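Local coordinates for protein phosphoribosylaminoimidazole-succinocarboxamide synthase (Thermotoga maritima, PDB 1KUT) that catalyses the ATP-dependent joining of L-aspartate to the carboxylate of CAIR, giving SAICAR, ADP and phosphate in de novo purine synthesis, at residues L19-D24 / G184-P189; E142-A147 / Y171-D176; Y206-G211 / Y217-E222. All blocks are in the same frame, centred on the assembly; numbering follows the deposited sequence.

Contact 1 (L19-D24 / G184-P189); sequences LEFKDD and GDEISP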
loop_
_atom_site.group_PDB
_atom_site.type_symbol
_atom_site.label_atom_id
_atom_site.label_comp_id
_atom_site.label_asym_id
_atom_site.label_seq_id
_atom_site.Cartn_x
_atom_site.Cartn_y
_atom_site.Cartn_z
ATOM N N LEU B 19 -14.440 -20.722 -18.713
ATOM C CA LEU B 19 -13.939 -19.365 -18.775
ATOM C C LEU B 19 -13.714 -19.023 -20.241
ATOM O O LEU B 19 -12.790 -19.545 -20.890
ATOM C CB LEU B 19 -12.633 -19.260 -17.981
ATOM C CG LEU B 19 -11.925 -17.903 -17.902
ATOM C CD1 LEU B 19 -12.855 -16.855 -17.310
ATOM C CD2 LEU B 19 -10.673 -18.053 -17.033
ATOM N N GLU B 20 -14.577 -18.167 -20.770
ATOM C CA GLU B 20 -14.460 -17.765 -22.161
ATOM C C GLU B 20 -13.757 -16.433 -22.293
ATOM O O GLU B 20 -14.151 -15.444 -21.682
ATOM C CB GLU B 20 -15.828 -17.657 -22.815
ATOM C CG GLU B 20 -15.745 -17.176 -24.241
ATOM C CD GLU B 20 -17.099 -17.075 -24.885
ATOM O OE1 GLU B 20 -17.167 -16.645 -26.059
ATOM O OE2 GLU B 20 -18.099 -17.428 -24.214
ATOM N N PHE B 21 -12.722 -16.408 -23.115
ATOM C CA PHE B 21 -11.977 -15.183 -23.307
ATOM C C PHE B 21 -12.606 -14.342 -24.405
ATOM O O PHE B 21 -12.885 -14.841 -25.486
ATOM C CB PHE B 21 -10.519 -15.520 -23.633
ATOM C CG PHE B 21 -9.728 -16.008 -22.439
ATOM C CD1 PHE B 21 -10.142 -17.129 -21.723
ATOM C CD2 PHE B 21 -8.582 -15.336 -22.021
ATOM C CE1 PHE B 21 -9.426 -17.569 -20.614
ATOM C CE2 PHE B 21 -7.867 -15.774 -20.916
ATOM C CZ PHE B 21 -8.289 -16.889 -20.212
ATOM N N LYS B 22 -12.849 -13.070 -24.104
ATOM C CA LYS B 22 -13.433 -12.148 -25.071
ATOM C C LYS B 22 -12.322 -11.491 -25.887
ATOM O O LYS B 22 -11.142 -11.722 -25.628
ATOM C CB LYS B 22 -14.266 -11.077 -24.360
ATOM C CG LYS B 22 -15.562 -11.603 -23.744
ATOM C CD LYS B 22 -16.428 -10.473 -23.184
ATOM C CE LYS B 22 -15.808 -9.847 -21.940
ATOM N NZ LYS B 22 -16.667 -8.746 -21.374
ATOM N N ASP B 23 -12.698 -10.668 -26.864
ATOM C CA ASP B 23 -11.719 -10.000 -27.723
ATOM C C ASP B 23 -11.517 -8.523 -27.381
ATOM O O ASP B 23 -10.818 -7.808 -28.101
ATOM C CB ASP B 23 -12.151 -10.123 -29.185
ATOM C CG ASP B 23 -12.316 -11.558 -29.626
ATOM O OD1 ASP B 23 -13.045 -11.797 -30.607
ATOM O OD2 ASP B 23 -11.713 -12.454 -29.002
ATOM N N ASP B 24 -12.121 -8.082 -26.281
ATOM C CA ASP B 24 -12.038 -6.692 -25.819
ATOM C C ASP B 24 -10.640 -6.249 -25.364
ATOM O O ASP B 24 -9.736 -7.070 -25.182
ATOM C CB ASP B 24 -13.010 -6.478 -24.655
ATOM C CG ASP B 24 -14.406 -7.006 -24.948
ATOM O OD1 ASP B 24 -15.236 -7.040 -24.012
ATOM O OD2 ASP B 24 -14.675 -7.386 -26.110
ATOM N N GLY B 184 -5.950 -18.274 -10.169
ATOM C CA GLY B 184 -7.102 -18.203 -11.045
ATOM C C GLY B 184 -6.762 -17.283 -12.200
ATOM O O GLY B 184 -5.617 -17.226 -12.657
ATOM N N ASP B 185 -7.765 -16.556 -12.660
ATOM C CA ASP B 185 -7.639 -15.604 -13.748
ATOM C C ASP B 185 -6.903 -16.124 -14.971
ATOM O O ASP B 185 -7.212 -17.209 -15.458
ATOM C CB ASP B 185 -6.985 -14.320 -13.253
ATOM C CG ASP B 185 -7.407 -13.108 -14.078
ATOM O OD1 ASP B 185 -8.628 -12.895 -14.216
ATOM O OD2 ASP B 185 -6.535 -12.375 -14.587
ATOM N N GLU B 186 -5.933 -15.368 -15.473
ATOM C CA GLU B 186 -5.209 -15.773 -16.673
ATOM C C GLU B 186 -3.716 -15.433 -16.632
ATOM O O GLU B 186 -3.187 -14.993 -15.602
ATOM C CB GLU B 186 -5.848 -15.105 -17.896
ATOM C CG GLU B 186 -5.638 -13.577 -17.982
ATOM C CD GLU B 186 -6.297 -12.938 -19.219
ATOM O OE1 GLU B 186 -7.519 -12.655 -19.186
ATOM O OE2 GLU B 186 -5.596 -12.730 -20.233
ATOM N N ILE B 187 -3.044 -15.652 -17.760
ATOM C CA ILE B 187 -1.632 -15.350 -17.892
ATOM C C ILE B 187 -1.357 -15.038 -19.354
ATOM O O ILE B 187 -1.067 -15.932 -20.151
ATOM C CB ILE B 187 -0.732 -16.526 -17.472
ATOM C CG1 ILE B 187 -1.026 -16.956 -16.039
ATOM C CG2 ILE B 187 0.707 -16.086 -17.522
ATOM C CD1 ILE B 187 -0.121 -18.089 -15.560
ATOM N N SER B 188 -1.437 -13.760 -19.713
ATOM C CA SER B 188 -1.207 -13.370 -21.095
ATOM C C SER B 188 -0.673 -11.958 -21.131
ATOM O O SER B 188 -0.465 -11.350 -20.085
ATOM C CB SER B 188 -2.522 -13.432 -21.866
ATOM O OG SER B 188 -3.426 -12.454 -21.356
ATOM N N PRO B 189 -0.431 -11.420 -22.343
ATOM C CA PRO B 189 0.079 -10.050 -22.458
ATOM C C PRO B 189 -0.785 -9.074 -21.689
ATOM O O PRO B 189 -0.342 -7.981 -21.343
ATOM C CB PRO B 189 0.074 -9.811 -23.965
ATOM C CG PRO B 189 0.520 -11.167 -24.481
ATOM C CD PRO B 189 -0.357 -12.111 -23.644
#

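Contact 2 (E142-A147 / Y171-D176); sequences EKMKEA and YEFGLD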
loop_
_atom_site.group_PDB
_atom_site.type_symbol
_atom_site.label_atom_id
_atom_site.label_comp_id
_atom_site.label_asym_id
_atom_site.label_seq_id
_atom_site.Cartn_x
_atom_site.Cartn_y
_atom_site.Cartn_z
ATOM N N GLU B 142 0.343 -14.621 3.100
ATOM C CA GLU B 142 1.726 -15.078 2.966
ATOM C C GLU B 142 1.848 -16.219 1.956
ATOM O O GLU B 142 2.873 -16.357 1.290
ATOM C CB GLU B 142 2.277 -15.510 4.324
ATOM C CG GLU B 142 3.755 -15.181 4.537
ATOM C CD GLU B 142 4.061 -13.689 4.387
ATOM O OE1 GLU B 142 3.146 -12.868 4.625
ATOM O OE2 GLU B 142 5.218 -13.332 4.046
ATOM N N LYS B 143 0.813 -17.040 1.845
ATOM C CA LYS B 143 0.821 -18.128 0.872
ATOM C C LYS B 143 0.800 -17.493 -0.523
ATOM O O LYS B 143 1.628 -17.819 -1.382
ATOM C CB LYS B 143 -0.414 -19.016 1.041
ATOM C CG LYS B 143 -0.301 -20.010 2.192
ATOM C CD LYS B 143 -1.520 -20.913 2.302
ATOM C CE LYS B 143 -1.253 -22.045 3.288
ATOM N NZ LYS B 143 -2.469 -22.864 3.564
HETATM N N MSE B 144 -0.149 -16.581 -0.728
HETATM C CA MSE B 144 -0.293 -15.885 -2.001
HETATM C C MSE B 144 0.991 -15.219 -2.414
HETATM O O MSE B 144 1.309 -15.189 -3.590
HETATM C CB MSE B 144 -1.407 -14.837 -1.935
HETATM C CG MSE B 144 -2.755 -15.451 -1.952
HETATM SE SE MSE B 144 -4.054 -14.093 -2.172
HETATM C CE MSE B 144 -4.367 -13.657 -0.283
ATOM N N LYS B 145 1.721 -14.663 -1.455
ATOM C CA LYS B 145 2.997 -14.034 -1.773
ATOM C C LYS B 145 4.010 -15.089 -2.222
ATOM O O LYS B 145 4.712 -14.894 -3.214
ATOM C CB LYS B 145 3.553 -13.301 -0.554
ATOM C CG LYS B 145 3.372 -11.791 -0.588
ATOM C CD LYS B 145 3.957 -11.127 0.666
ATOM C CE LYS B 145 5.450 -11.416 0.830
ATOM N NZ LYS B 145 6.011 -10.686 2.014
ATOM N N GLU B 146 4.087 -16.201 -1.492
ATOM C CA GLU B 146 5.034 -17.278 -1.811
ATOM C C GLU B 146 4.717 -17.885 -3.171
ATOM O O GLU B 146 5.608 -18.171 -3.972
ATOM C CB GLU B 146 4.983 -18.389 -0.746
ATOM C CG GLU B 146 5.189 -17.924 0.701
ATOM C CD GLU B 146 5.051 -19.070 1.724
ATOM O OE1 GLU B 146 5.950 -19.954 1.769
ATOM O OE2 GLU B 146 4.039 -19.086 2.476
ATOM N N ALA B 147 3.436 -18.088 -3.425
ATOM C CA ALA B 147 3.021 -18.651 -4.685
ATOM C C ALA B 147 3.390 -17.670 -5.803
ATOM O O ALA B 147 4.048 -18.042 -6.786
ATOM C CB ALA B 147 1.528 -18.907 -4.657
ATOM N N TYR B 171 -1.265 -11.374 -10.702
ATOM C CA TYR B 171 -1.998 -12.625 -10.465
ATOM C C TYR B 171 -3.275 -12.372 -9.667
ATOM O O TYR B 171 -3.510 -11.275 -9.152
ATOM C CB TYR B 171 -1.152 -13.615 -9.657
ATOM C CG TYR B 171 0.200 -13.944 -10.272
ATOM C CD1 TYR B 171 0.295 -14.729 -11.424
ATOM C CD2 TYR B 171 1.378 -13.466 -9.700
ATOM C CE1 TYR B 171 1.532 -15.027 -11.985
ATOM C CE2 TYR B 171 2.622 -13.761 -10.251
ATOM C CZ TYR B 171 2.686 -14.541 -11.385
ATOM O OH TYR B 171 3.906 -14.866 -11.907
ATOM N N GLU B 172 -4.091 -13.416 -9.582
ATOM C CA GLU B 172 -5.332 -13.434 -8.818
ATOM C C GLU B 172 -5.483 -14.870 -8.332
ATOM O O GLU B 172 -5.337 -15.818 -9.105
ATOM C CB GLU B 172 -6.526 -12.998 -9.674
ATOM C CG GLU B 172 -6.634 -11.468 -9.816
ATOM C CD GLU B 172 -7.820 -11.013 -10.663
ATOM O OE1 GLU B 172 -8.869 -11.699 -10.656
ATOM O OE2 GLU B 172 -7.706 -9.952 -11.326
ATOM N N PHE B 173 -5.732 -15.020 -7.036
ATOM C CA PHE B 173 -5.867 -16.330 -6.416
ATOM C C PHE B 173 -7.245 -16.567 -5.821
ATOM O O PHE B 173 -8.024 -15.620 -5.596
ATOM C CB PHE B 173 -4.839 -16.512 -5.305
ATOM C CG PHE B 173 -3.409 -16.491 -5.775
ATOM C CD1 PHE B 173 -2.756 -15.280 -6.011
ATOM C CD2 PHE B 173 -2.699 -17.678 -5.918
ATOM C CE1 PHE B 173 -1.419 -15.243 -6.379
ATOM C CE2 PHE B 173 -1.364 -17.663 -6.286
ATOM C CZ PHE B 173 -0.716 -16.424 -6.518
ATOM N N GLY B 174 -7.524 -17.840 -5.541
ATOM C CA GLY B 174 -8.797 -18.219 -4.965
ATOM C C GLY B 174 -8.641 -19.478 -4.139
ATOM O O GLY B 174 -7.555 -20.060 -4.070
ATOM N N LEU B 175 -9.728 -19.893 -3.498
ATOM C CA LEU B 175 -9.718 -21.097 -2.674
ATOM C C LEU B 175 -10.555 -22.168 -3.356
ATOM O O LEU B 175 -11.682 -21.904 -3.768
ATOM C CB LEU B 175 -10.296 -20.788 -1.284
ATOM C CG LEU B 175 -9.389 -20.354 -0.118
ATOM C CD1 LEU B 175 -8.011 -19.977 -0.594
ATOM C CD2 LEU B 175 -10.038 -19.192 0.617
ATOM N N ASP B 176 -10.006 -23.367 -3.510
ATOM C CA ASP B 176 -10.790 -24.438 -4.122
ATOM C C ASP B 176 -11.723 -25.029 -3.054
ATOM O O ASP B 176 -11.912 -24.421 -2.004
ATOM C CB ASP B 176 -9.888 -25.529 -4.723
ATOM C CG ASP B 176 -8.848 -26.047 -3.746
ATOM O OD1 ASP B 176 -9.117 -26.083 -2.523
ATOM O OD2 ASP B 176 -7.753 -26.439 -4.213
#

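Contact 3 (Y206-G211 / Y217-E222); sequences YRRDLG and YREVLE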
loop_
_atom_site.group_PDB
_atom_site.type_symbol
_atom_site.label_atom_id
_atom_site.label_comp_id
_atom_site.label_asym_id
_atom_site.label_seq_id
_atom_site.Cartn_x
_atom_site.Cartn_y
_atom_site.Cartn_z
ATOM N N TYR B 206 6.794 0.782 -29.431
ATOM C CA TYR B 206 5.572 1.577 -29.434
ATOM C C TYR B 206 4.955 1.661 -30.831
ATOM O O TYR B 206 3.747 1.773 -31.000
ATOM C CB TYR B 206 5.918 2.981 -28.933
ATOM C CG TYR B 206 5.165 3.271 -27.682
ATOM C CD1 TYR B 206 3.948 3.943 -27.746
ATOM C CD2 TYR B 206 5.688 2.907 -26.442
ATOM C CE1 TYR B 206 3.257 4.246 -26.582
ATOM C CE2 TYR B 206 5.002 3.217 -25.276
ATOM C CZ TYR B 206 3.795 3.889 -25.344
ATOM O OH TYR B 206 3.105 4.200 -24.189
ATOM N N ARG B 207 5.811 1.633 -31.851
ATOM C CA ARG B 207 5.375 1.758 -33.236
ATOM C C ARG B 207 4.511 0.583 -33.668
ATOM O O ARG B 207 3.370 0.782 -34.066
ATOM C CB ARG B 207 6.596 1.947 -34.156
ATOM C CG ARG B 207 6.584 2.363 -35.627
ATOM C CD ARG B 207 7.936 2.210 -36.332
ATOM N NE ARG B 207 8.501 0.946 -36.815
ATOM C CZ ARG B 207 8.109 0.014 -37.703
ATOM N NH1 ARG B 207 6.992 -0.144 -38.393
ATOM N NH2 ARG B 207 9.130 -0.830 -37.876
ATOM N N ARG B 208 5.045 -0.634 -33.602
ATOM C CA ARG B 208 4.266 -1.810 -33.996
ATOM C C ARG B 208 3.004 -1.980 -33.146
ATOM O O ARG B 208 1.951 -2.389 -33.651
ATOM C CB ARG B 208 5.158 -3.066 -33.960
ATOM C CG ARG B 208 6.520 -3.227 -33.285
ATOM C CD ARG B 208 6.200 -4.563 -32.604
ATOM N NE ARG B 208 5.689 -4.710 -31.238
ATOM C CZ ARG B 208 5.790 -5.930 -30.680
ATOM N NH1 ARG B 208 6.894 -6.419 -31.217
ATOM N NH2 ARG B 208 5.238 -6.526 -29.620
ATOM N N ASP B 209 3.111 -1.670 -31.858
ATOM C CA ASP B 209 1.963 -1.772 -30.967
ATOM C C ASP B 209 0.847 -0.835 -31.414
ATOM O O ASP B 209 -0.334 -1.164 -31.299
ATOM C CB ASP B 209 2.377 -1.434 -29.539
ATOM C CG ASP B 209 3.081 -2.583 -28.857
ATOM O OD1 ASP B 209 3.512 -3.524 -29.571
ATOM O OD2 ASP B 209 3.205 -2.538 -27.613
ATOM N N LEU B 210 1.222 0.340 -31.911
ATOM C CA LEU B 210 0.247 1.304 -32.387
ATOM C C LEU B 210 -0.191 0.908 -33.789
ATOM O O LEU B 210 -1.307 1.213 -34.205
ATOM C CB LEU B 210 0.843 2.711 -32.385
ATOM C CG LEU B 210 0.615 3.476 -31.079
ATOM C CD1 LEU B 210 0.929 2.578 -29.879
ATOM C CD2 LEU B 210 1.473 4.725 -31.065
ATOM N N GLY B 211 0.698 0.226 -34.508
ATOM C CA GLY B 211 0.379 -0.233 -35.846
ATOM C C GLY B 211 -0.772 -1.214 -35.732
ATOM O O GLY B 211 -1.850 -0.994 -36.294
ATOM N N TYR B 217 0.625 -10.018 -29.000
ATOM C CA TYR B 217 -0.070 -11.222 -28.553
ATOM C C TYR B 217 0.296 -12.408 -29.430
ATOM O O TYR B 217 0.594 -13.499 -28.927
ATOM C CB TYR B 217 -1.591 -11.028 -28.588
ATOM C CG TYR B 217 -2.100 -9.991 -27.616
ATOM C CD1 TYR B 217 -2.012 -8.628 -27.911
ATOM C CD2 TYR B 217 -2.656 -10.367 -26.388
ATOM C CE1 TYR B 217 -2.469 -7.663 -27.010
ATOM C CE2 TYR B 217 -3.110 -9.408 -25.472
ATOM C CZ TYR B 217 -3.014 -8.059 -25.796
ATOM O OH TYR B 217 -3.458 -7.104 -24.916
ATOM N N ARG B 218 0.267 -12.201 -30.745
ATOM C CA ARG B 218 0.604 -13.273 -31.663
ATOM C C ARG B 218 2.020 -13.743 -31.371
ATOM O O ARG B 218 2.272 -14.947 -31.293
ATOM C CB ARG B 218 0.486 -12.805 -33.119
ATOM C CG ARG B 218 -0.949 -12.512 -33.580
ATOM C CD ARG B 218 -1.029 -12.387 -35.102
ATOM N NE ARG B 218 -0.031 -11.447 -35.618
ATOM C CZ ARG B 218 -0.243 -10.148 -35.839
ATOM N NH1 ARG B 218 -1.433 -9.602 -35.602
ATOM N NH2 ARG B 218 0.755 -9.386 -36.281
ATOM N N GLU B 219 2.938 -12.792 -31.194
ATOM C CA GLU B 219 4.335 -13.120 -30.906
ATOM C C GLU B 219 4.475 -13.898 -29.595
ATOM O O GLU B 219 5.189 -14.900 -29.536
ATOM C CB GLU B 219 5.193 -11.839 -30.876
ATOM C CG GLU B 219 5.507 -11.273 -32.274
ATOM C CD GLU B 219 6.365 -10.000 -32.253
ATOM O OE1 GLU B 219 6.646 -9.449 -33.344
ATOM O OE2 GLU B 219 6.755 -9.547 -31.154
ATOM N N VAL B 220 3.798 -13.445 -28.543
ATOM C CA VAL B 220 3.858 -14.163 -27.260
ATOM C C VAL B 220 3.383 -15.610 -27.434
ATOM O O VAL B 220 4.070 -16.552 -27.028
ATOM C CB VAL B 220 2.985 -13.484 -26.174
ATOM C CG1 VAL B 220 2.923 -14.359 -24.925
ATOM C CG2 VAL B 220 3.567 -12.130 -25.824
ATOM N N LEU B 221 2.217 -15.791 -28.046
ATOM C CA LEU B 221 1.702 -17.138 -28.259
ATOM C C LEU B 221 2.710 -18.035 -28.976
ATOM O O LEU B 221 3.077 -19.093 -28.450
ATOM C CB LEU B 221 0.392 -17.112 -29.060
ATOM C CG LEU B 221 -0.247 -18.492 -29.305
ATOM C CD1 LEU B 221 -0.435 -19.225 -27.981
ATOM C CD2 LEU B 221 -1.596 -18.334 -30.016
ATOM N N GLU B 222 3.160 -17.616 -30.162
ATOM C CA GLU B 222 4.118 -18.414 -30.938
ATOM C C GLU B 222 5.297 -18.781 -30.057
ATOM O O GLU B 222 5.808 -19.895 -30.084
ATOM C CB GLU B 222 4.623 -17.630 -32.145
ATOM C CG GLU B 222 3.518 -16.970 -32.965
ATOM C CD GLU B 222 4.059 -16.176 -34.163
ATOM O OE1 GLU B 222 4.951 -15.305 -33.967
ATOM O OE2 GLU B 222 3.582 -16.427 -35.298
#

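Contact 1 (L19-D24 / G184-P189)
Phe21 and Glu186 meet because each first torsion swings its group into the gap: the ring carbon CG of Phe21 lies beside its own backbone N and anti to the carbonyl carbon (chi1 -74°), while CG of Glu186 is wedged between its backbone N and carbonyl carbon (chi1 70°). Beyond that bend the glutamate runs extended, crossing the ring at a slant, with the ring and carboxylate planes 52° apart. One ring corner takes most of the contact. Glu186 OE1 comes to 3.6 Å from Phe21 CE2 in an oblique approach, neither squarely over the face nor at the edge, and Glu186 CD is 3.7 Å from the same CE2. Nearer the backbone, Glu186 CB touches Phe21 CZ at 3.8 Å, so the methylene end and the carboxylate end of the glutamate both bear on the ring. Leu19, two residues back along strand 16-21, adds a lighter touch: its CD2 lies 3.9 Å from Asp185 O.

The carboxylate of Glu186 is buried, and its polar partners are not on the 19-24 segment. OE1 forms a salt bridge with Lys8 of the adjacent strand 8-13; Phe21 and Leu19 also pack on Lys8. OE2 receives the hydroxyl of Ser188, modelled at an OG-OE2 distance of 2.5 Å, a very short value whose exact length is doubtful. The contact thus joins strand 16-21, the middle strand of the five-stranded N-terminal sheet, to the loop between strands 181-183 and 192-196. No hydrogen bond crosses between the two segments; the ring supplies a carbon surface against the glutamate, and the Lys8 bridge to OE1, with the ring alongside and probably Ser188 at OE2, should limit the carboxylate's rotation.

Contact 2 (E142-A147 / Y171-D176)
Ala147 N donates to Lys143 O at 2.7 Å, a normal turn of helix 138-160, whose Ala147 turns its methyl toward Phe173. The methyl arrives obliquely at the ring, with Ala147 CB 3.5 Å from Phe173 CE2, and this is the closest approach between the segments. One turn earlier, Met144, present as selenomethionine, covers one face. Its CG sits over the ring at 4.0 Å from Phe173 CG; with CG anti to its own carbonyl carbon (chi1 -74°), the chain then slides past the phenyl in the opposite direction. Chi1 and the extended chi2 carry SE to Phe173 CB, which it touches at 4.0 Å, and the bend at chi3 then turns only the terminal methyl. SE lies 5.0 Å from the centroid of the Phe173 ring and 47° off the normal, an oblique Met-aromatic contact. The main chain takes part as well, since Met144 O faces the far end of the ring at 3.8 Å from Phe173 CZ. No hydrogen bond links the segments; the contact is mostly carbon against carbon, with Met144 O near the ring.

From the helix, Lys145 reaches Asp128 of the second subunit in a salt bridge. Phe173 belongs to strand 164-175, which pairs antiparallel with strand 78-87 through Phe80, while the next residue, Gly174, bonds to Val182 of strand 181-183. Tyr171, two residues before Phe173 on the strand, packs on Ala148, Ile151 and Leu155 further along the helix, and its hydroxyl bonds Thr152. Val181 touches both Phe173 and Met144. Helix 138-160 therefore packs against this sheet, over strands 164-175 and 181-183.

Contact 3 (Y206-G211 / Y217-E222)
Arg208 and Glu219 stand on successive helices, 202-211 and 214-229, with their CA atoms 11.7 Å apart, too far for the backbones to touch, so the gap is bridged by two long side chains. Both residues point their CB atoms toward the other helix. Arg208 folds to make the reach: its first torsion is nearly eclipsed (chi1 16°) and the next two also depart from staggered values, a probably strained or loosely defined shape that contact with a crystal neighbour may affect. Glu219 comes from the other side with its chain extended beyond CG, bringing the carboxylate to the end of the arginine.

The meeting is a salt bridge made by a single hydrogen bond. Arg208 NH1 donates to Glu219 OE2 at 3.1 Å, with a bent N-H...O angle of 144°. The oxygen is met on its syn side, though the nitrogen stands well out of the carboxylate plane, and the oxygen is tilted from the guanidinium plane. The two flat groups are turned 78° against each other, which rules out the side-by-side, two-bond pairing of arginine and carboxylate; Arg208 NH2 stays 3.7 Å from Glu219 OE2. The other flank of the guanidinium is taken by the next residue: Arg208 NE donates to Asp209 OD1 at 3.0 Å, with OD1 close to the guanidinium plane and met on its anti side.

Arg218 pairs with Asp212 of the short linker, and on the inward side of helix 214-229 Tyr217 bonds Asp190. Arg208, as modelled, shares its charge between two acids, Asp209 on its own helix and Glu219 on the next. Because this small network lies near the surface, with one tilted bond across the gap, it probably adds only modestly to the tie between the helices.

Along the chain, contact 2 opens and closes between the two halves of contact 1, and contact 3 follows near the C-terminus. Contacts 1 and 2, with centres 18 Å apart, meet directly: Gly184 N lies 2.7 Å from Glu172 O, a probable hydrogen bond where strands 181-183 and 164-175 run side by side. Contact 1 reaches contact 3, with centres 17 Å apart, through Pro189, which packs on Tyr217 and Val220 of helix 214-229. Contacts 2 and 3 lie on opposite sides of the chain's centre, about 13 Å apart at their nearest atoms. The 184-189 loop therefore connects the six-stranded sheet, the N-terminal sheet and the C-terminal helix.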